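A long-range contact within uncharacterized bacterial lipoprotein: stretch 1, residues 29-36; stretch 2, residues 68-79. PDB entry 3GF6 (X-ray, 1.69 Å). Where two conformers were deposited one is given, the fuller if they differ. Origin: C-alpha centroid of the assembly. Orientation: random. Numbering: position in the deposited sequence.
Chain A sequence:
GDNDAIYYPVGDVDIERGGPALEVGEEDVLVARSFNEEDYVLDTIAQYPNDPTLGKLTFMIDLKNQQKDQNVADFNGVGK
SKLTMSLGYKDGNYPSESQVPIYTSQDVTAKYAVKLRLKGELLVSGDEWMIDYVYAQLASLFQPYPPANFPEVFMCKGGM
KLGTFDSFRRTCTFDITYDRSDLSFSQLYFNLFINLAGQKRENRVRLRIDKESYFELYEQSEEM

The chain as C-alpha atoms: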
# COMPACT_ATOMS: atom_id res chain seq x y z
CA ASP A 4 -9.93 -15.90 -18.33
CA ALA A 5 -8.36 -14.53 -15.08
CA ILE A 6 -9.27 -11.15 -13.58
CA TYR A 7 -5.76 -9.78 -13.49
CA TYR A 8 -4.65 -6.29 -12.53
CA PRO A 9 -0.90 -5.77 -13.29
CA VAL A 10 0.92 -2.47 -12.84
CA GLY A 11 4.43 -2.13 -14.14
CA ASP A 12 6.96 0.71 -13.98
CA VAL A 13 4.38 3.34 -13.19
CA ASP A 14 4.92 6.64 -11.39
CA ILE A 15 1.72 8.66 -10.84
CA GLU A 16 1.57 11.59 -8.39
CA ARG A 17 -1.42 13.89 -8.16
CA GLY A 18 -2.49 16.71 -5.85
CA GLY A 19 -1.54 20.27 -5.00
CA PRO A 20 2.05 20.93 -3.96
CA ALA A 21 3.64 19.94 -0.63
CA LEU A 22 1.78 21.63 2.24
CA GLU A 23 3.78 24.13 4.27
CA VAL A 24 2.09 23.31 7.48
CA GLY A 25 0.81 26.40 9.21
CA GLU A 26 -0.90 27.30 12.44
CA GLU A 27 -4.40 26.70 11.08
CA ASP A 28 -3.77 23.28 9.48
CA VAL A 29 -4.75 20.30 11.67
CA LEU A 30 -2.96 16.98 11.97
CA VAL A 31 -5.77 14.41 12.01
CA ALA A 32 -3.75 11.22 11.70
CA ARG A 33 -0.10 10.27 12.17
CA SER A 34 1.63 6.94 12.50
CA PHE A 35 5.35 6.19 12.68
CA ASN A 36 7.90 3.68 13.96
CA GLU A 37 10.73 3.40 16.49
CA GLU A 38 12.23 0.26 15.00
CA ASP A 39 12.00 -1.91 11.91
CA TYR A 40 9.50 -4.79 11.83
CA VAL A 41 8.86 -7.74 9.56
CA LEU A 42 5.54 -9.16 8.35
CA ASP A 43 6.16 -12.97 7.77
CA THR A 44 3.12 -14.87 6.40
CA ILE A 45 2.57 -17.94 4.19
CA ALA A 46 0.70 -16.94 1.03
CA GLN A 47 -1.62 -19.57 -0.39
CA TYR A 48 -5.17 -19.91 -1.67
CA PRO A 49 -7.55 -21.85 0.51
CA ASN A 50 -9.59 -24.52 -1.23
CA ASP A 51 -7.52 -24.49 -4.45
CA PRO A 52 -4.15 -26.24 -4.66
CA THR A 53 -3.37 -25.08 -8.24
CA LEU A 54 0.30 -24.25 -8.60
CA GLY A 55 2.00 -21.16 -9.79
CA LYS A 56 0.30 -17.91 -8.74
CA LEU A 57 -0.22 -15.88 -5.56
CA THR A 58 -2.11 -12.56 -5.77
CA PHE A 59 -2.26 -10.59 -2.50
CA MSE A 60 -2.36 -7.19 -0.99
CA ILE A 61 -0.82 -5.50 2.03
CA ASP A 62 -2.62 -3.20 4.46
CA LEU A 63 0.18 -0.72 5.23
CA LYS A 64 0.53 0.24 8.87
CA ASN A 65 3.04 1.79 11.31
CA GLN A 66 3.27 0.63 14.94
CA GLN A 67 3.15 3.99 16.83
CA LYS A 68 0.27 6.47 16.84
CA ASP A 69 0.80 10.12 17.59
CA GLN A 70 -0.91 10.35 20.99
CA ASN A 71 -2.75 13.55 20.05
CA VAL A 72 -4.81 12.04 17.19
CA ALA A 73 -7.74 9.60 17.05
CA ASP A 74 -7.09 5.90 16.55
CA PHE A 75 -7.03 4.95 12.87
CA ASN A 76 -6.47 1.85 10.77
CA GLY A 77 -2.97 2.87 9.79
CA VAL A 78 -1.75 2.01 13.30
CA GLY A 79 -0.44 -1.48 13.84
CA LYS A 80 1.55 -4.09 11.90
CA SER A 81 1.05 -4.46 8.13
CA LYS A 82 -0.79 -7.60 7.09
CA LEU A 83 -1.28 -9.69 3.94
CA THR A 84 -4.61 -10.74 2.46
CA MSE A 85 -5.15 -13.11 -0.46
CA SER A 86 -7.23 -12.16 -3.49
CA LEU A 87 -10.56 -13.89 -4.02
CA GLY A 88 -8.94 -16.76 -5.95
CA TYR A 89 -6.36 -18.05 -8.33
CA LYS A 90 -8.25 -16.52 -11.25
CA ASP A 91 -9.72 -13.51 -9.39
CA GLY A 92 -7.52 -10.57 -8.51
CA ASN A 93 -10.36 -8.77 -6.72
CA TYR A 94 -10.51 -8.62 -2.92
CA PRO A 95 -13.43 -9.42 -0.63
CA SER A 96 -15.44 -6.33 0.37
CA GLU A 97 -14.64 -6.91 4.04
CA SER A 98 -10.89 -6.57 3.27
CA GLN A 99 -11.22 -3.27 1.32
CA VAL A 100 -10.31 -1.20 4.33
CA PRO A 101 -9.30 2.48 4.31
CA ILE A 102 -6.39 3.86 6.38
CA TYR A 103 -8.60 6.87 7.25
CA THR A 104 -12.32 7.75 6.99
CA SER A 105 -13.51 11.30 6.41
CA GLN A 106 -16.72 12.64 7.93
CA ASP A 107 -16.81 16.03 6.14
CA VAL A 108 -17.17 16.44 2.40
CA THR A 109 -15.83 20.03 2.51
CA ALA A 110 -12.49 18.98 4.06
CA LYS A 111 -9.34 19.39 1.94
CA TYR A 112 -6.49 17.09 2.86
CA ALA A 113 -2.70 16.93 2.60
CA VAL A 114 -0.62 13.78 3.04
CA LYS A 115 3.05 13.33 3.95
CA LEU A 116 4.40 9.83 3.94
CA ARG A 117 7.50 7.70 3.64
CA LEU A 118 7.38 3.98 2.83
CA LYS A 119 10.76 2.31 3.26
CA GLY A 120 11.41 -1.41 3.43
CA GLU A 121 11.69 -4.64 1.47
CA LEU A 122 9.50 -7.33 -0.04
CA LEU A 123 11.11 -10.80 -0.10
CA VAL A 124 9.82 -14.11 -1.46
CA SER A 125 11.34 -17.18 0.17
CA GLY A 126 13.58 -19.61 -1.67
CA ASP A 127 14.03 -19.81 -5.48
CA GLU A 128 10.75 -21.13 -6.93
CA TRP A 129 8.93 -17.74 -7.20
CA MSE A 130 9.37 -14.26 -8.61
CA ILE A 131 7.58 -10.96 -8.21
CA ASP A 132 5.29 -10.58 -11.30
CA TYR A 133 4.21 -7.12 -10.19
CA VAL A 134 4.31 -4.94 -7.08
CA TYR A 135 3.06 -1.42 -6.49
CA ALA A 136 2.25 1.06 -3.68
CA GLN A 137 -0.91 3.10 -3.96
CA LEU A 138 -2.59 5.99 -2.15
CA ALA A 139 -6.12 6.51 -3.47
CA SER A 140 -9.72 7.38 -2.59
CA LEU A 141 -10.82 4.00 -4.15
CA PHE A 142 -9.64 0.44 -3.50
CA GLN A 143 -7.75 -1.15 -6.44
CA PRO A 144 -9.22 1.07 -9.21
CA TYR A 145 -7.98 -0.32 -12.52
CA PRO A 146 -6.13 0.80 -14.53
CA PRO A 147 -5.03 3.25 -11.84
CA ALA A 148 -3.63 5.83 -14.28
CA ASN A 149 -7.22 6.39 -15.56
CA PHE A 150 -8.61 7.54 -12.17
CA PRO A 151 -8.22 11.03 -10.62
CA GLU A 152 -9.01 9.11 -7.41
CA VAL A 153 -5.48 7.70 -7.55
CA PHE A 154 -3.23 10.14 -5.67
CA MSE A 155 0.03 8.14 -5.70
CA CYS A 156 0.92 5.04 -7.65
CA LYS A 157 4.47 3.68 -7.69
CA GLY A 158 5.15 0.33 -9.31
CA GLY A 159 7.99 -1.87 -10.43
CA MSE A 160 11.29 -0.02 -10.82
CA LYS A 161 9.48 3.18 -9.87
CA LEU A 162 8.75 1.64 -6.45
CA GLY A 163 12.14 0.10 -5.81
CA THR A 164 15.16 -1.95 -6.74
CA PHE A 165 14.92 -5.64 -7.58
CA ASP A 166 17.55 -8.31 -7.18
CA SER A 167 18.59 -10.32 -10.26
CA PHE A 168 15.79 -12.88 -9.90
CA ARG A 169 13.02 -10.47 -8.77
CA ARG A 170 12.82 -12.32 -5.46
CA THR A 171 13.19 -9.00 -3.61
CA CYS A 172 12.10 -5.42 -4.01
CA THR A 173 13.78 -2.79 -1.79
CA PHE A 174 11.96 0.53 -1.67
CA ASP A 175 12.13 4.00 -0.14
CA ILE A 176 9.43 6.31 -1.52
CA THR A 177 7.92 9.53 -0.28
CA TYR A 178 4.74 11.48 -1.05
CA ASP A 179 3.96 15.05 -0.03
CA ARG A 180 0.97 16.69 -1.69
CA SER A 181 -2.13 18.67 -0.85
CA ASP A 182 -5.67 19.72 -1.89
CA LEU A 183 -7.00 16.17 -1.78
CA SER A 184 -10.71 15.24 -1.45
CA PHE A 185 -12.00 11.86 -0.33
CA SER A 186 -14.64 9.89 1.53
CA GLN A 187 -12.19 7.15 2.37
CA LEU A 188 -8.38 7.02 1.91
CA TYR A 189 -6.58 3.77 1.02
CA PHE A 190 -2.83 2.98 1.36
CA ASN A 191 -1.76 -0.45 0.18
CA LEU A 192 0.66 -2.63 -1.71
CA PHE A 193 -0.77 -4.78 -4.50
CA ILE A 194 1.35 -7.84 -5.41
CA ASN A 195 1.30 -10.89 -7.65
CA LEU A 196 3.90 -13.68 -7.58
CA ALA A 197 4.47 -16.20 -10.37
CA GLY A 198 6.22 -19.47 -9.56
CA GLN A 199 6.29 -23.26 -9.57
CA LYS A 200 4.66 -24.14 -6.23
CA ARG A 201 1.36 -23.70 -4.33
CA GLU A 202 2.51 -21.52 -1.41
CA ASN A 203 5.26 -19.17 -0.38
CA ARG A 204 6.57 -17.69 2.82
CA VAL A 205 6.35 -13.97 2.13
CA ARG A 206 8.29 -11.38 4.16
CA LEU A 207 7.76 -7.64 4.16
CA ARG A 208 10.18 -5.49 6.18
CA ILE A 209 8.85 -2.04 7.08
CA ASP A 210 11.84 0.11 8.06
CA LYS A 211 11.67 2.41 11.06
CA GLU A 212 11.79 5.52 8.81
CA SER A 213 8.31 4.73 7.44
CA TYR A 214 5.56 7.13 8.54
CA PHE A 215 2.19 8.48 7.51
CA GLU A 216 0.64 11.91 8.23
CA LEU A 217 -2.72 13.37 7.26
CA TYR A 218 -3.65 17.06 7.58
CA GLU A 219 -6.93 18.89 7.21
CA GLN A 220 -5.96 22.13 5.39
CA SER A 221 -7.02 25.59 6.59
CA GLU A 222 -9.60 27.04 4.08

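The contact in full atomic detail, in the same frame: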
# COMPACT_ATOMS: atom_id res chain seq x y z
N VAL A 29 -4.53 21.21 10.54
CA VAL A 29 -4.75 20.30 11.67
C VAL A 29 -4.27 18.91 11.30
O VAL A 29 -4.70 18.34 10.27
CB VAL A 29 -6.25 20.26 12.08
CG1 VAL A 29 -6.49 19.24 13.22
CG2 VAL A 29 -6.70 21.66 12.48
N LEU A 30 -3.39 18.36 12.12
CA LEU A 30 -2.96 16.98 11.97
C LEU A 30 -4.07 16.09 12.48
O LEU A 30 -4.42 16.17 13.64
CB LEU A 30 -1.68 16.68 12.77
CG LEU A 30 -1.11 15.24 12.67
CD1 LEU A 30 -0.44 15.00 11.35
CD2 LEU A 30 -0.11 14.97 13.84
N VAL A 31 -4.64 15.26 11.60
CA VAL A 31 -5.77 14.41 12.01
C VAL A 31 -5.39 12.95 12.12
O VAL A 31 -6.10 12.18 12.73
CB VAL A 31 -7.02 14.61 11.12
CG1 VAL A 31 -7.63 16.05 11.38
CG2 VAL A 31 -6.77 14.35 9.64
N ALA A 32 -4.28 12.58 11.52
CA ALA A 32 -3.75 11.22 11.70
C ALA A 32 -2.23 11.25 11.46
O ALA A 32 -1.71 12.00 10.59
CB ALA A 32 -4.45 10.19 10.77
N ARG A 33 -1.55 10.47 12.27
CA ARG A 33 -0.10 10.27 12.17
C ARG A 33 0.27 8.95 12.80
O ARG A 33 -0.13 8.64 13.95
CB ARG A 33 0.66 11.42 12.85
CG ARG A 33 2.18 11.15 13.05
CD ARG A 33 2.94 12.41 13.46
NE ARG A 33 4.34 12.07 13.65
CZ ARG A 33 4.96 11.94 14.82
NH1 ARG A 33 4.33 12.16 15.96
NH2 ARG A 33 6.24 11.60 14.83
N SER A 34 1.01 8.16 12.02
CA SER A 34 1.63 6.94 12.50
C SER A 34 3.11 6.93 12.10
O SER A 34 3.49 7.50 11.07
CB SER A 34 0.92 5.69 11.95
OG SER A 34 1.04 5.59 10.53
N PHE A 35 3.92 6.26 12.90
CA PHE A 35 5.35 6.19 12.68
C PHE A 35 5.92 4.97 13.41
O PHE A 35 5.18 4.13 13.94
CB PHE A 35 6.03 7.49 13.11
CG PHE A 35 5.86 7.83 14.55
CD1 PHE A 35 4.71 8.50 14.97
CD2 PHE A 35 6.84 7.52 15.48
CE1 PHE A 35 4.54 8.82 16.35
CE2 PHE A 35 6.68 7.86 16.84
CZ PHE A 35 5.53 8.51 17.26
N ASN A 36 7.24 4.87 13.41
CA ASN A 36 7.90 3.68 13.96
C ASN A 36 9.16 4.07 14.73
O ASN A 36 9.80 5.07 14.41
CB ASN A 36 8.31 2.74 12.84
CG ASN A 36 7.13 2.16 12.05
OD1 ASN A 36 6.47 1.17 12.47
ND2 ASN A 36 6.90 2.73 10.89
N LYS A 68 1.24 5.43 17.16
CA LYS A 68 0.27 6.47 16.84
C LYS A 68 0.73 7.71 17.57
O LYS A 68 1.12 7.63 18.74
CB LYS A 68 -1.14 6.13 17.35
CG LYS A 68 -2.23 7.06 16.87
CD LYS A 68 -3.55 6.85 17.57
CE LYS A 68 -3.53 7.30 19.06
NZ LYS A 68 -4.93 7.52 19.59
N ASP A 69 0.66 8.84 16.90
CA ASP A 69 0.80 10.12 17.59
C ASP A 69 -0.32 10.18 18.64
O ASP A 69 -1.48 10.02 18.33
CB ASP A 69 0.72 11.27 16.59
CG ASP A 69 0.96 12.64 17.21
OD1 ASP A 69 0.13 13.08 18.01
OD2 ASP A 69 1.97 13.33 16.84
N GLN A 70 0.05 10.43 19.90
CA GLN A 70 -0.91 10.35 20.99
C GLN A 70 -1.94 11.47 20.98
O GLN A 70 -2.90 11.44 21.77
CB GLN A 70 -0.20 10.23 22.33
CG GLN A 70 0.59 8.93 22.46
CD GLN A 70 -0.28 7.72 22.31
OE1 GLN A 70 -0.22 6.98 21.30
NE2 GLN A 70 -1.18 7.54 23.28
N ASN A 71 -1.79 12.45 20.11
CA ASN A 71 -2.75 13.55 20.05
C ASN A 71 -3.82 13.41 18.94
O ASN A 71 -4.62 14.36 18.70
CB ASN A 71 -2.00 14.84 19.85
CG ASN A 71 -0.86 14.99 20.84
OD1 ASN A 71 -1.07 14.99 22.05
ND2 ASN A 71 0.35 15.06 20.33
N VAL A 72 -3.83 12.29 18.23
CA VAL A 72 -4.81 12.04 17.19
C VAL A 72 -5.68 10.82 17.54
O VAL A 72 -5.28 9.95 18.33
CB VAL A 72 -4.15 11.79 15.82
CG1 VAL A 72 -3.20 12.96 15.43
CG2 VAL A 72 -3.44 10.43 15.78
N ALA A 73 -6.85 10.75 16.90
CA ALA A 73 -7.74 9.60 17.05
C ALA A 73 -7.09 8.32 16.54
O ALA A 73 -6.32 8.36 15.59
CB ALA A 73 -9.04 9.83 16.27
N ASP A 74 -7.45 7.19 17.13
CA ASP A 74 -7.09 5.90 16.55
C ASP A 74 -7.51 5.81 15.10
O ASP A 74 -8.57 6.31 14.73
CB ASP A 74 -7.78 4.76 17.28
CG ASP A 74 -7.23 4.54 18.68
OD1 ASP A 74 -6.23 5.18 19.09
OD2 ASP A 74 -7.83 3.67 19.36
N PHE A 75 -6.68 5.18 14.28
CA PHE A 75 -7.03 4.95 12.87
C PHE A 75 -6.42 3.66 12.40
O PHE A 75 -5.50 3.14 13.03
CB PHE A 75 -6.68 6.16 11.97
CG PHE A 75 -5.19 6.42 11.76
CD1 PHE A 75 -4.39 6.91 12.79
CD2 PHE A 75 -4.60 6.23 10.51
CE1 PHE A 75 -3.03 7.20 12.56
CE2 PHE A 75 -3.24 6.48 10.28
CZ PHE A 75 -2.45 6.96 11.32
N ASN A 76 -6.89 3.17 11.26
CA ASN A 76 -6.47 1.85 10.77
C ASN A 76 -5.05 1.76 10.31
O ASN A 76 -4.56 0.67 10.11
CB ASN A 76 -7.36 1.37 9.63
CG ASN A 76 -8.82 1.20 10.05
OD1 ASN A 76 -9.14 0.96 11.23
ND2 ASN A 76 -9.73 1.30 9.07
N GLY A 77 -4.36 2.88 10.14
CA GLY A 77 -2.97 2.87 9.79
C GLY A 77 -2.02 2.60 10.93
O GLY A 77 -0.81 2.66 10.73
N VAL A 78 -2.56 2.34 12.12
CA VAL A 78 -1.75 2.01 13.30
C VAL A 78 -1.77 0.52 13.54
O VAL A 78 -2.84 -0.09 13.68
CB VAL A 78 -2.26 2.74 14.56
CG1 VAL A 78 -1.40 2.35 15.82
CG2 VAL A 78 -2.28 4.25 14.31
N GLY A 79 -0.59 -0.07 13.54
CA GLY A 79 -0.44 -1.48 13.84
C GLY A 79 0.69 -2.08 13.02
O GLY A 79 1.61 -1.38 12.62
O HOH W 1 -3.51 16.58 16.30
O HOH W 2 -6.86 9.45 13.19
O HOH W 3 -7.68 12.79 14.84

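Residues 29-35 form a strand, and stretch 2 packs along it as an irregular segment with two turns. Together the two stretches bury 485 Å², both sides summed.

Lys68 pairs with Ser34 in an antiparallel, non-hydrogen-bonded bridge, CA to CA 4.6 Å. Its side chain and that of Ser34 lie on the same face of the sheet. The long Lys68 side chain reaches forward across the loop of its own stretch. Its NZ donates to Val72 O at 2.8 Å and forms a salt bridge with Asp74 OD1 at 2.7 Å. Lysine thus ties the loop that follows to the strand-like start of stretch 2.

Asp69 makes the main polar contact. Its backbone N donates to Arg33 O at 3.1 Å, with a nearly straight angle of 169°. Its side chain points toward stretch 1, and OD2 accepts from Arg33 NH1 at 2.8 Å in a salt bridge. The carboxylate oxygen meets the guanidinium at its edge, near its plane. Arg33 starts out sideways, but its extended t, t, t chain brings the charged end to Asp69. The other oxygen, OD1, accepts from Asn71 N at 2.9 Å. One carboxylate therefore serves both the contact and the turn. Phe35 flanks this point, its CE1 lying 3.9 Å from Asp69 N.

Asp69 to Val72 is a type I turn, closed by Val72 N to Asp69 O at 3.3 Å. Gln70 points away, and Asn71 makes no direct contact with stretch 1.

Val72 is buried and points toward the strand. Its CG1 is 4.0 Å from Leu30 CD2, and its CB is 3.7 Å from Val31 O. A compact branched side chain fits here against both backbone and side chain.

At Ala73 water takes over. One water donates to Val31 O (2.9 Å) and Ala73 O (2.7 Å). Another donates to Val31 O at 2.7 Å and accepts from Ala73 N at 3.0 Å. Asp74 points away from the strand.

Phe75 returns toward it. Ala32 CB sits over one ring face, 3.6 Å from the ring centroid and 4° off the normal, a CH-pi contact. The small methyl allows this close approach. Arg33 O lies at the ring edge, 3.5 Å from Phe75 CE1, and Ser34 CB is 3.7 Å from Phe75 CZ.

A second type I turn runs from Phe75 to Val78. At Gly77 a CB would clash with Phe75 CE2. Gly77 O accepts a weak hydrogen bond from Ser34 OG at 3.5 Å. Val78 adds a marginal contact, CG2 to Ser34 CB at 4.2 Å.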